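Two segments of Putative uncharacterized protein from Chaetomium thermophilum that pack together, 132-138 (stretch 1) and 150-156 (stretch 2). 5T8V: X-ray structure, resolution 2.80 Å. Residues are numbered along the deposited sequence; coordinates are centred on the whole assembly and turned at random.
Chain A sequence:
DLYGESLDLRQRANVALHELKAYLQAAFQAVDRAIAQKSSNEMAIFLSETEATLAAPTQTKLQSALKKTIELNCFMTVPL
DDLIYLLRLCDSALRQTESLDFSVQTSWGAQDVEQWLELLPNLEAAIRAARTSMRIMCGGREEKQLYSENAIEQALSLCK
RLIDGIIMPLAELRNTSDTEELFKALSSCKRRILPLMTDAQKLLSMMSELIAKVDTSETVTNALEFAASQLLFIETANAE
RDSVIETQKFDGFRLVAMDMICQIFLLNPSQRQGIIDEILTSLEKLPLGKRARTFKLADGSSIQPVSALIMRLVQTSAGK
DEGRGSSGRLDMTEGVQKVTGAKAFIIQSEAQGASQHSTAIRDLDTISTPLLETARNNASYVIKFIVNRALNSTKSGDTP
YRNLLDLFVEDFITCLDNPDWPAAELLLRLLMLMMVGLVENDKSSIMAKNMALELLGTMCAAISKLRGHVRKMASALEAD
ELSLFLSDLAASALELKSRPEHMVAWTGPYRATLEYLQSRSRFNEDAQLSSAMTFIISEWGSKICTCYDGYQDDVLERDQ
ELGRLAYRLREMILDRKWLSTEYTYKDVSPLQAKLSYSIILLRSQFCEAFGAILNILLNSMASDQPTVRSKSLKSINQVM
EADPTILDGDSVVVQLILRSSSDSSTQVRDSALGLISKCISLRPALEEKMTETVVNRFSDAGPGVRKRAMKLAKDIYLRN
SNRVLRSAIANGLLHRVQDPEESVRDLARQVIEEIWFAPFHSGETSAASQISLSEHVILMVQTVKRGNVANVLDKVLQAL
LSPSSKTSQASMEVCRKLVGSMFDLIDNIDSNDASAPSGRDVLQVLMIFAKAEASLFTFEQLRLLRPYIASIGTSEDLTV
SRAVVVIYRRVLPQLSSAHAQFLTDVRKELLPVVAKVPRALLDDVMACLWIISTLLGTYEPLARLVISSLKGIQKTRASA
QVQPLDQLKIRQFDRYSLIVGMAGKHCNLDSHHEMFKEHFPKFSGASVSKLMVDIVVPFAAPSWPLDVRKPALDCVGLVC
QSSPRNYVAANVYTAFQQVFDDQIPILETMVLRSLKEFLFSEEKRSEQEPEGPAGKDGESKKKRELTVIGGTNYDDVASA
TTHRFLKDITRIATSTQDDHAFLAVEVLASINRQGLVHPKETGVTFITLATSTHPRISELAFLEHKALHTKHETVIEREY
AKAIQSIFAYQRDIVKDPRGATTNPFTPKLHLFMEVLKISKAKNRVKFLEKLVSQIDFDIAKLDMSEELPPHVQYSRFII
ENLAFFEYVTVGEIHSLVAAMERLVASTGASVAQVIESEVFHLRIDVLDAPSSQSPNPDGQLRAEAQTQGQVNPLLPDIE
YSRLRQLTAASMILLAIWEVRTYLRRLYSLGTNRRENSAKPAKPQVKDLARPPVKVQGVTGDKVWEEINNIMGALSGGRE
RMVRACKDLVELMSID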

# COMPACT_ATOMS: atom_id res chain seq x y z
N THR A 132 6.75 -5.49 65.10
CA THR A 132 7.36 -4.71 66.18
C THR A 132 8.87 -4.91 66.22
O THR A 132 9.63 -3.95 66.34
CB THR A 132 6.73 -5.10 67.52
OG1 THR A 132 5.35 -4.71 67.53
CG2 THR A 132 7.44 -4.40 68.68
N SER A 133 9.32 -6.17 66.14
CA SER A 133 10.76 -6.43 66.16
C SER A 133 11.47 -5.66 65.06
O SER A 133 12.47 -4.96 65.30
CB SER A 133 11.02 -7.93 66.01
OG SER A 133 10.49 -8.65 67.12
N MET A 134 10.97 -5.76 63.82
CA MET A 134 11.59 -5.06 62.71
C MET A 134 11.65 -3.56 62.97
O MET A 134 12.71 -2.93 62.86
CB MET A 134 10.84 -5.35 61.41
CG MET A 134 10.76 -6.83 61.04
SD MET A 134 12.37 -7.65 60.99
CE MET A 134 12.29 -8.63 62.49
N ARG A 135 10.51 -2.96 63.33
CA ARG A 135 10.50 -1.53 63.60
C ARG A 135 11.53 -1.15 64.66
O ARG A 135 12.21 -0.13 64.54
CB ARG A 135 9.11 -1.08 64.02
CG ARG A 135 9.05 0.37 64.47
CD ARG A 135 7.66 0.94 64.33
NE ARG A 135 7.30 1.12 62.93
CZ ARG A 135 6.06 1.34 62.50
NH1 ARG A 135 5.05 1.39 63.36
NH2 ARG A 135 5.82 1.50 61.21
N ILE A 136 11.65 -1.97 65.70
CA ILE A 136 12.69 -1.74 66.71
C ILE A 136 14.07 -1.75 66.06
O ILE A 136 14.96 -0.98 66.44
CB ILE A 136 12.59 -2.79 67.83
CG1 ILE A 136 11.35 -2.51 68.69
CG2 ILE A 136 13.85 -2.78 68.70
CD1 ILE A 136 11.01 -3.60 69.67
N MET A 137 14.27 -2.62 65.06
CA MET A 137 15.52 -2.62 64.32
C MET A 137 15.60 -1.49 63.29
O MET A 137 16.62 -1.38 62.61
CB MET A 137 15.71 -3.97 63.61
CG MET A 137 16.27 -5.05 64.51
SD MET A 137 16.63 -6.58 63.64
CE MET A 137 14.97 -7.19 63.35
N CYS A 138 14.57 -0.66 63.17
CA CYS A 138 14.58 0.48 62.26
C CYS A 138 14.66 1.82 63.00
O CYS A 138 14.15 2.83 62.52
CB CYS A 138 13.35 0.45 61.36
SG CYS A 138 13.34 -0.88 60.16
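Stretch 2 (150-156) NAIEQAL

Stretch 2 is helical from N150 to L156, part of a helix that begins earlier in the chain and continues beyond it, and it packs against the end of the helix that carries T132 to I136 and against M137 just after it. The two N-to-C directions make an angle of 137° (signed crossing angle -137°), so the helices run obliquely antiparallel, with their axes 10.0 Å apart at closest approach. In register, the CA of A151 lies 7.0 Å from the CA of S133, and the CA of I152 lies 7.3 Å from the CA of M134. N150 is exposed and out of reach of stretch 1; its O accepts the helical hydrogen bond from Q154 N (2.9 Å). A151 points toward stretch 1, and its small methyl meets three side chains: its CB lies 3.9 Å from M134 CE, 4.2 Å from M137 CE and 4.4 Å from S133 CB. M134 CE also comes within 3.7 Å of A151 O, a carbonyl that already accepts the helical hydrogen bond from A155 N (2.9 Å). I152 leaves sideways, yet its CG1 touches both methionines, at 3.8 Å from M137 CE and 4.1 Å from M134 SD. M134 likewise starts sideways, but with chi1 and chi2 both m its end comes nearer to stretch 2, whereas M137 points toward it from CA to CB. E153 faces away and Q154 projects sideways; neither makes contact. One turn after A151, A155 again points toward stretch 1 and sets its CB 4.2 Å from M134 CE, so M134 CE lies near the CB of both A151 and A155. L156 is buried but out of reach of stretch 1. No hydrogen bond crosses between the stretches: the contact is chiefly apolar, small (193 Å² buried, both sides summed), and built from two long methionines laid against two alanines and an isoleucine.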

# COMPACT_ATOMS: atom_id res chain seq x y z
N ASN A 150 17.98 -13.78 63.69
CA ASN A 150 16.93 -14.78 63.83
C ASN A 150 15.54 -14.16 63.76
O ASN A 150 14.61 -14.77 63.23
CB ASN A 150 17.11 -15.53 65.15
CG ASN A 150 16.11 -16.66 65.31
OD1 ASN A 150 16.19 -17.67 64.61
ND2 ASN A 150 15.18 -16.50 66.24
N ALA A 151 15.38 -12.95 64.30
CA ALA A 151 14.08 -12.28 64.20
C ALA A 151 13.72 -12.02 62.75
O ALA A 151 12.59 -12.28 62.32
CB ALA A 151 14.10 -10.97 64.99
N ILE A 152 14.68 -11.52 61.96
CA ILE A 152 14.46 -11.37 60.53
C ILE A 152 14.07 -12.71 59.92
O ILE A 152 13.14 -12.79 59.10
CB ILE A 152 15.71 -10.78 59.85
CG1 ILE A 152 16.00 -9.39 60.41
CG2 ILE A 152 15.52 -10.72 58.34
CD1 ILE A 152 17.31 -8.80 59.94
N GLU A 153 14.76 -13.78 60.30
CA GLU A 153 14.45 -15.10 59.75
C GLU A 153 13.00 -15.48 60.04
O GLU A 153 12.27 -15.95 59.16
CB GLU A 153 15.41 -16.14 60.32
CG GLU A 153 15.69 -17.30 59.38
CD GLU A 153 16.43 -16.86 58.13
OE1 GLU A 153 17.10 -15.81 58.17
OE2 GLU A 153 16.34 -17.57 57.10
N GLN A 154 12.56 -15.27 61.28
CA GLN A 154 11.18 -15.59 61.66
C GLN A 154 10.19 -14.77 60.84
O GLN A 154 9.22 -15.31 60.29
CB GLN A 154 10.98 -15.35 63.15
CG GLN A 154 11.80 -16.26 64.05
CD GLN A 154 11.79 -15.82 65.50
OE1 GLN A 154 11.67 -14.63 65.80
NE2 GLN A 154 11.92 -16.78 66.41
N ALA A 155 10.41 -13.46 60.76
CA ALA A 155 9.52 -12.60 59.98
C ALA A 155 9.43 -13.08 58.54
O ALA A 155 8.34 -13.20 57.97
CB ALA A 155 10.00 -11.16 60.04
N LEU A 156 10.58 -13.38 57.93
CA LEU A 156 10.60 -13.86 56.55
C LEU A 156 9.81 -15.15 56.41
O LEU A 156 9.04 -15.32 55.45
CB LEU A 156 12.04 -14.05 56.10
CG LEU A 156 12.27 -14.68 54.72
CD1 LEU A 156 11.56 -13.89 53.63
CD2 LEU A 156 13.76 -14.77 54.45